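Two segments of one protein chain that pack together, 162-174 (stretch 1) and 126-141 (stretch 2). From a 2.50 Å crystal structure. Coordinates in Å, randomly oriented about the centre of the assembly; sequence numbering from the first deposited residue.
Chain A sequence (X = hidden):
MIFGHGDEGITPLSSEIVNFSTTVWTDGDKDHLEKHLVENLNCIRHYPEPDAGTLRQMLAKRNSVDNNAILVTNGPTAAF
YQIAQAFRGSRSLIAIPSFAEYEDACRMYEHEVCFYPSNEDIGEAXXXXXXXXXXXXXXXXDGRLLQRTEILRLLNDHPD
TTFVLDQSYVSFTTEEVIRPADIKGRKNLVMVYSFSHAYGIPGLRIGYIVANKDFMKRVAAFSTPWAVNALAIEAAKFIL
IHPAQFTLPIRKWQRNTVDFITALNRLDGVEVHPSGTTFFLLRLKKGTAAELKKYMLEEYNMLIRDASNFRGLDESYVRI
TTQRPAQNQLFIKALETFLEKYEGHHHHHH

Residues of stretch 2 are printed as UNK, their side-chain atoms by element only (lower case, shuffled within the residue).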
# COMPACT_ATOMS: atom_id res chain seq x y z
N THR A 162 -2.26 -25.94 -2.66
CA THR A 162 -1.35 -24.89 -3.02
C THR A 162 -0.52 -24.51 -1.81
O THR A 162 -1.03 -24.17 -0.75
CB THR A 162 -2.10 -23.68 -3.55
OG1 THR A 162 -2.83 -24.07 -4.72
CG2 THR A 162 -1.11 -22.56 -3.90
N PHE A 163 0.78 -24.61 -1.96
CA PHE A 163 1.65 -24.22 -0.86
C PHE A 163 2.04 -22.75 -1.00
O PHE A 163 2.62 -22.36 -2.00
CB PHE A 163 2.88 -25.14 -0.76
CG PHE A 163 2.55 -26.50 -0.26
CD1 PHE A 163 2.67 -26.81 1.08
CD2 PHE A 163 2.04 -27.46 -1.11
CE1 PHE A 163 2.32 -28.06 1.54
CE2 PHE A 163 1.69 -28.73 -0.64
CZ PHE A 163 1.84 -29.03 0.68
N VAL A 164 1.70 -21.93 -0.01
CA VAL A 164 2.15 -20.56 -0.06
C VAL A 164 3.40 -20.40 0.82
O VAL A 164 3.37 -20.56 2.06
CB VAL A 164 1.05 -19.53 0.27
CG1 VAL A 164 1.58 -18.11 0.04
CG2 VAL A 164 -0.23 -19.78 -0.57
N LEU A 165 4.49 -20.10 0.14
CA LEU A 165 5.81 -20.10 0.77
C LEU A 165 6.33 -18.66 0.93
O LEU A 165 6.82 -18.09 -0.02
CB LEU A 165 6.78 -20.94 -0.07
CG LEU A 165 7.82 -21.79 0.64
CD1 LEU A 165 8.72 -22.49 -0.39
CD2 LEU A 165 8.64 -20.94 1.61
N ASP A 166 6.17 -18.10 2.12
CA ASP A 166 6.84 -16.88 2.54
C ASP A 166 8.33 -17.06 2.42
O ASP A 166 8.93 -17.86 3.15
CB ASP A 166 6.47 -16.51 3.99
CG ASP A 166 6.85 -15.06 4.36
OD1 ASP A 166 7.61 -14.43 3.59
OD2 ASP A 166 6.37 -14.55 5.41
N GLN A 167 8.91 -16.35 1.45
CA GLN A 167 10.35 -16.38 1.19
C GLN A 167 11.09 -15.16 1.74
O GLN A 167 12.19 -14.84 1.28
CB GLN A 167 10.57 -16.45 -0.30
CG GLN A 167 9.93 -17.63 -0.94
CD GLN A 167 10.76 -18.88 -0.78
OE1 GLN A 167 10.77 -19.48 0.29
NE2 GLN A 167 11.46 -19.27 -1.84
N SER A 168 10.48 -14.47 2.70
CA SER A 168 11.03 -13.23 3.21
C SER A 168 12.46 -13.39 3.69
O SER A 168 13.23 -12.45 3.66
CB SER A 168 10.20 -12.68 4.36
OG SER A 168 8.96 -12.17 3.92
N TYR A 169 12.77 -14.59 4.19
CA TYR A 169 14.02 -14.88 4.89
C TYR A 169 14.86 -15.88 4.13
O TYR A 169 15.80 -16.46 4.68
CB TYR A 169 13.74 -15.44 6.28
CG TYR A 169 12.84 -14.58 7.12
CD1 TYR A 169 13.32 -13.42 7.75
CD2 TYR A 169 11.51 -14.92 7.29
CE1 TYR A 169 12.47 -12.63 8.52
CE2 TYR A 169 10.66 -14.13 8.05
CZ TYR A 169 11.14 -12.99 8.66
OH TYR A 169 10.27 -12.23 9.41
N VAL A 170 14.54 -16.07 2.85
CA VAL A 170 15.23 -17.05 2.05
C VAL A 170 16.73 -16.75 2.01
O VAL A 170 17.52 -17.64 1.82
CB VAL A 170 14.67 -17.12 0.63
CG1 VAL A 170 15.48 -16.24 -0.31
CG2 VAL A 170 14.67 -18.55 0.15
N SER A 171 17.12 -15.50 2.23
CA SER A 171 18.54 -15.19 2.27
C SER A 171 19.20 -15.20 3.70
O SER A 171 20.42 -14.99 3.85
CB SER A 171 18.82 -13.88 1.48
OG SER A 171 18.80 -12.78 2.35
N PHE A 172 18.40 -15.46 4.73
CA PHE A 172 18.89 -15.58 6.12
C PHE A 172 19.37 -17.01 6.40
O PHE A 172 19.37 -17.44 7.52
CB PHE A 172 17.76 -15.25 7.13
CG PHE A 172 17.35 -13.79 7.16
CD1 PHE A 172 16.93 -13.22 8.35
CD2 PHE A 172 17.37 -13.01 6.01
CE1 PHE A 172 16.54 -11.90 8.40
CE2 PHE A 172 16.98 -11.68 6.04
CZ PHE A 172 16.57 -11.12 7.23
N THR A 173 19.73 -17.74 5.36
CA THR A 173 20.21 -19.10 5.46
C THR A 173 21.22 -19.42 4.35
O THR A 173 21.12 -18.92 3.20
CB THR A 173 19.10 -20.15 5.39
OG1 THR A 173 19.67 -21.45 5.59
CG2 THR A 173 18.44 -20.15 4.00
N THR A 174 22.17 -20.29 4.73
CA THR A 174 23.26 -20.83 3.92
C THR A 174 22.81 -22.02 3.08
O THR A 174 23.44 -22.38 2.10
CB THR A 174 24.32 -21.39 4.90
OG1 THR A 174 25.05 -20.31 5.50
CG2 THR A 174 25.28 -22.37 4.22
N UNK A 126 -2.34 -33.43 8.07
CA UNK A 126 -3.50 -33.86 7.28
C UNK A 126 -3.85 -32.87 6.17
O UNK A 126 -4.50 -31.85 6.42
o UNK A 126 -5.55 -35.54 6.52
c UNK A 126 -4.72 -34.07 8.20
o UNK A 126 -6.95 -34.87 8.08
c UNK A 126 -5.82 -34.88 7.55
N UNK A 127 -3.45 -33.21 4.94
CA UNK A 127 -3.68 -32.38 3.74
C UNK A 127 -4.93 -32.73 2.93
O UNK A 127 -5.14 -32.18 1.84
c UNK A 127 -0.25 -32.54 3.99
c UNK A 127 -1.24 -31.80 3.36
c UNK A 127 0.02 -29.82 3.76
c UNK A 127 0.85 -31.93 4.49
c UNK A 127 -1.08 -30.44 3.25
c UNK A 127 1.00 -30.56 4.38
c UNK A 127 -2.46 -32.48 2.82
N UNK A 128 -5.75 -33.61 3.47
CA UNK A 128 -6.88 -34.19 2.73
C UNK A 128 -7.75 -33.17 2.04
O UNK A 128 -7.95 -33.25 0.82
o UNK A 128 -6.87 -35.78 4.49
c UNK A 128 -7.72 -35.03 3.66
N UNK A 129 -8.30 -32.23 2.81
CA UNK A 129 -9.12 -31.18 2.19
C UNK A 129 -8.57 -29.78 2.44
O UNK A 129 -9.30 -28.87 2.87
c UNK A 129 -11.18 -32.64 2.36
o UNK A 129 -11.54 -32.94 1.22
c UNK A 129 -10.57 -31.28 2.66
n UNK A 129 -11.29 -33.47 3.40
N UNK A 130 -7.27 -29.63 2.18
CA UNK A 130 -6.55 -28.37 2.39
C UNK A 130 -6.31 -27.68 1.07
O UNK A 130 -5.59 -28.19 0.22
c UNK A 130 -5.98 -28.61 7.26
c UNK A 130 -5.19 -28.63 3.04
se UNK A 130 -6.47 -27.82 5.55
c UNK A 130 -5.24 -28.94 4.50
N UNK A 131 -6.86 -26.50 0.88
CA UNK A 131 -6.65 -25.90 -0.42
C UNK A 131 -5.31 -25.14 -0.41
O UNK A 131 -4.60 -25.05 -1.42
o UNK A 131 -9.33 -27.00 -0.98
c UNK A 131 -7.87 -25.05 -0.84
c UNK A 131 -9.22 -25.80 -0.61
o UNK A 131 -10.16 -25.19 -0.05
N UNK A 132 -4.95 -24.66 0.77
CA UNK A 132 -3.72 -23.93 0.94
C UNK A 132 -3.01 -24.38 2.19
O UNK A 132 -3.64 -24.72 3.19
c UNK A 132 -5.90 -21.71 -0.42
c UNK A 132 -4.19 -21.03 -2.46
c UNK A 132 -4.53 -21.87 -0.25
c UNK A 132 -3.99 -22.44 1.02
c UNK A 132 -3.69 -21.54 -1.29
c UNK A 132 -6.41 -21.22 -1.59
c UNK A 132 -5.56 -20.87 -2.62
N UNK A 133 -1.69 -24.39 2.08
CA UNK A 133 -0.80 -24.57 3.20
C UNK A 133 0.23 -23.43 3.22
O UNK A 133 0.90 -23.17 2.22
c UNK A 133 -0.10 -25.92 3.09
s UNK A 133 1.03 -26.21 4.44
N UNK A 134 0.36 -22.79 4.37
CA UNK A 134 1.15 -21.58 4.52
C UNK A 134 2.44 -21.80 5.32
O UNK A 134 2.42 -22.02 6.54
c UNK A 134 -2.10 -20.88 4.13
n UNK A 134 -3.03 -20.18 3.40
c UNK A 134 -1.18 -16.54 3.02
c UNK A 134 -2.48 -16.68 2.44
c UNK A 134 -0.59 -17.60 3.69
c UNK A 134 -0.99 -20.09 4.37
c UNK A 134 0.29 -20.48 5.16
c UNK A 134 -3.18 -17.85 2.53
c UNK A 134 -1.28 -18.82 3.77
c UNK A 134 -2.58 -18.91 3.19
N UNK A 135 3.58 -21.76 4.64
CA UNK A 135 4.85 -22.00 5.31
C UNK A 135 5.79 -20.83 5.15
O UNK A 135 5.62 -19.96 4.29
c UNK A 135 4.91 -25.58 4.04
c UNK A 135 4.39 -24.83 6.39
c UNK A 135 4.53 -24.42 4.92
c UNK A 135 5.51 -23.26 4.78
N UNK A 136 6.78 -20.79 6.01
CA UNK A 136 7.79 -19.76 5.89
C UNK A 136 9.08 -20.43 6.29
O UNK A 136 9.16 -21.07 7.33
c UNK A 136 7.44 -18.54 6.74
s UNK A 136 8.71 -17.29 6.88
N UNK A 137 10.07 -20.31 5.44
CA UNK A 137 11.28 -21.08 5.61
C UNK A 137 12.50 -20.20 5.31
O UNK A 137 12.66 -19.74 4.18
c UNK A 137 12.42 -23.18 4.80
o UNK A 137 12.85 -23.44 5.89
n UNK A 137 12.97 -23.64 3.70
c UNK A 137 11.21 -22.30 4.67
N UNK A 138 13.36 -19.94 6.33
CA UNK A 138 13.23 -20.35 7.74
C UNK A 138 12.11 -19.57 8.40
O UNK A 138 11.87 -18.43 8.03
c UNK A 138 14.57 -19.93 8.36
c UNK A 138 14.63 -19.25 6.11
c UNK A 138 15.05 -18.87 7.52
N UNK A 139 11.44 -20.18 9.37
CA UNK A 139 10.23 -19.63 9.97
C UNK A 139 10.44 -18.52 11.00
O UNK A 139 11.36 -18.57 11.78
o UNK A 139 7.26 -19.79 10.27
c UNK A 139 9.42 -20.77 10.60
c UNK A 139 8.04 -20.34 11.05
n UNK A 139 7.73 -20.59 12.30
N UNK A 140 9.59 -17.51 10.97
CA UNK A 140 9.43 -16.48 12.00
C UNK A 140 8.33 -16.99 12.94
O UNK A 140 7.23 -17.22 12.50
c UNK A 140 8.48 -14.09 12.18
o UNK A 140 8.89 -13.97 13.33
n UNK A 140 7.62 -13.23 11.64
c UNK A 140 8.97 -15.20 11.26
N UNK A 141 8.60 -17.15 14.26
CA UNK A 141 9.74 -16.68 15.06
C UNK A 141 10.74 -17.79 15.38
O UNK A 141 11.78 -17.50 15.94
c UNK A 141 7.67 -17.87 15.14
c UNK A 141 7.70 -17.03 16.39
c UNK A 141 9.04 -16.26 16.36
O HOH W 1 11.62 -17.30 4.04
O HOH W 2 7.56 -11.96 9.13

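Position 126 carries two carbons, the second bearing two oxygens, and lies out of reach of stretch 1: Asp126, its carboxylate exposed. Position 127 has one carbon and then a ring of six carbons, which meets the ring of Phe163 obliquely, centroids 5.5 Å apart and planes at 52°. This is Phe127, and its CE2 comes within 3.6 Å of Phe163 CE1, a carbon surface suited to a buried site.

Position 128, one carbon and one oxygen out of reach of stretch 1, is Ser128; its OG donates a very short bond of 2.4 Å to Asp126 OD1. At 129, also out of reach, two carbons end in one oxygen and one nitrogen, an exposed amide: Asn129. Position 130 is an unbranched chain of two carbons, selenium and a carbon. It is selenomethionine, Met130, buried but not in contact with stretch 1.

Position 131 again shows two carbons and two oxygens, so it is Asp131. Its side chain points away, and the backbone makes the contact: Thr162 N donates to Asp131 O at 2.8 Å. Position 132 has one carbon and a six-carbon ring lying beside Thr162 and Val164: Phe132, a broad apolar surface for a buried site, whose CD1 is 3.5 Å from Thr162 CB and 3.9 Å from Val164 CG2.

At 133 one carbon carries a sulfur, giving Cys133. The Phe163 ring packs on this small side chain, with Phe163 CD1 3.5 Å from Cys133 CB. Position 134 bears one carbon and fused five- and six-membered rings with a single nitrogen: Trp134. Val164 CB lies over one face of it, 4.3 Å from Trp134 CE3, while the ring nitrogen is satisfied elsewhere in the structure.

Position 135 has four carbons forked at the second, Leu135; this buried, apolar side chain puts a methyl, CD1, at the edge of the Phe163 ring, 3.9 Å from Phe163 CD1. Position 136 is one carbon and one sulfur, Cys136, small and only weakly polar, as suits a buried site. CB of Cys136 is 3.6 Å from CB of Asp166, and the sulfur, SG, sits at the edge of the Tyr169 ring, 3.7 Å from Tyr169 CD2.

Position 137 has two carbons, an oxygen and a nitrogen, its CB 4.2 Å from Leu165 CD2: Asn137, a buried amide whose polar ends are both bonded elsewhere. Position 138 closes three carbons onto its own nitrogen, following a cis peptide. Pro138 offers a compact apolar surface, with CG 3.9 Å from Tyr169 CB.

Positions 139 and 140 both show two carbons, an oxygen and a nitrogen. Asn139 points away; Asn140 points toward stretch 1, and a water joins its ND2, weakly, to Tyr169 OH. Position 141, another ring closed on nitrogen after a cis peptide, is Pro141, which makes no contact.

The contact is a parallel pair of strands. Cys133 N and Leu135 N donate to Thr162 O and Val164 O, and Val164 N and Asp166 N to Cys133 O and Leu135 O. Side chains pack on both faces: Phe163 with Cys133 and Leu135 on one, Val164 with Phe132 and Trp134 on the other. Beyond the strands, a water bridges Asn137 O, Asp166 O and Tyr169 N.

Stretch 2 126-141: DFSNMDFCWLCNPNNP
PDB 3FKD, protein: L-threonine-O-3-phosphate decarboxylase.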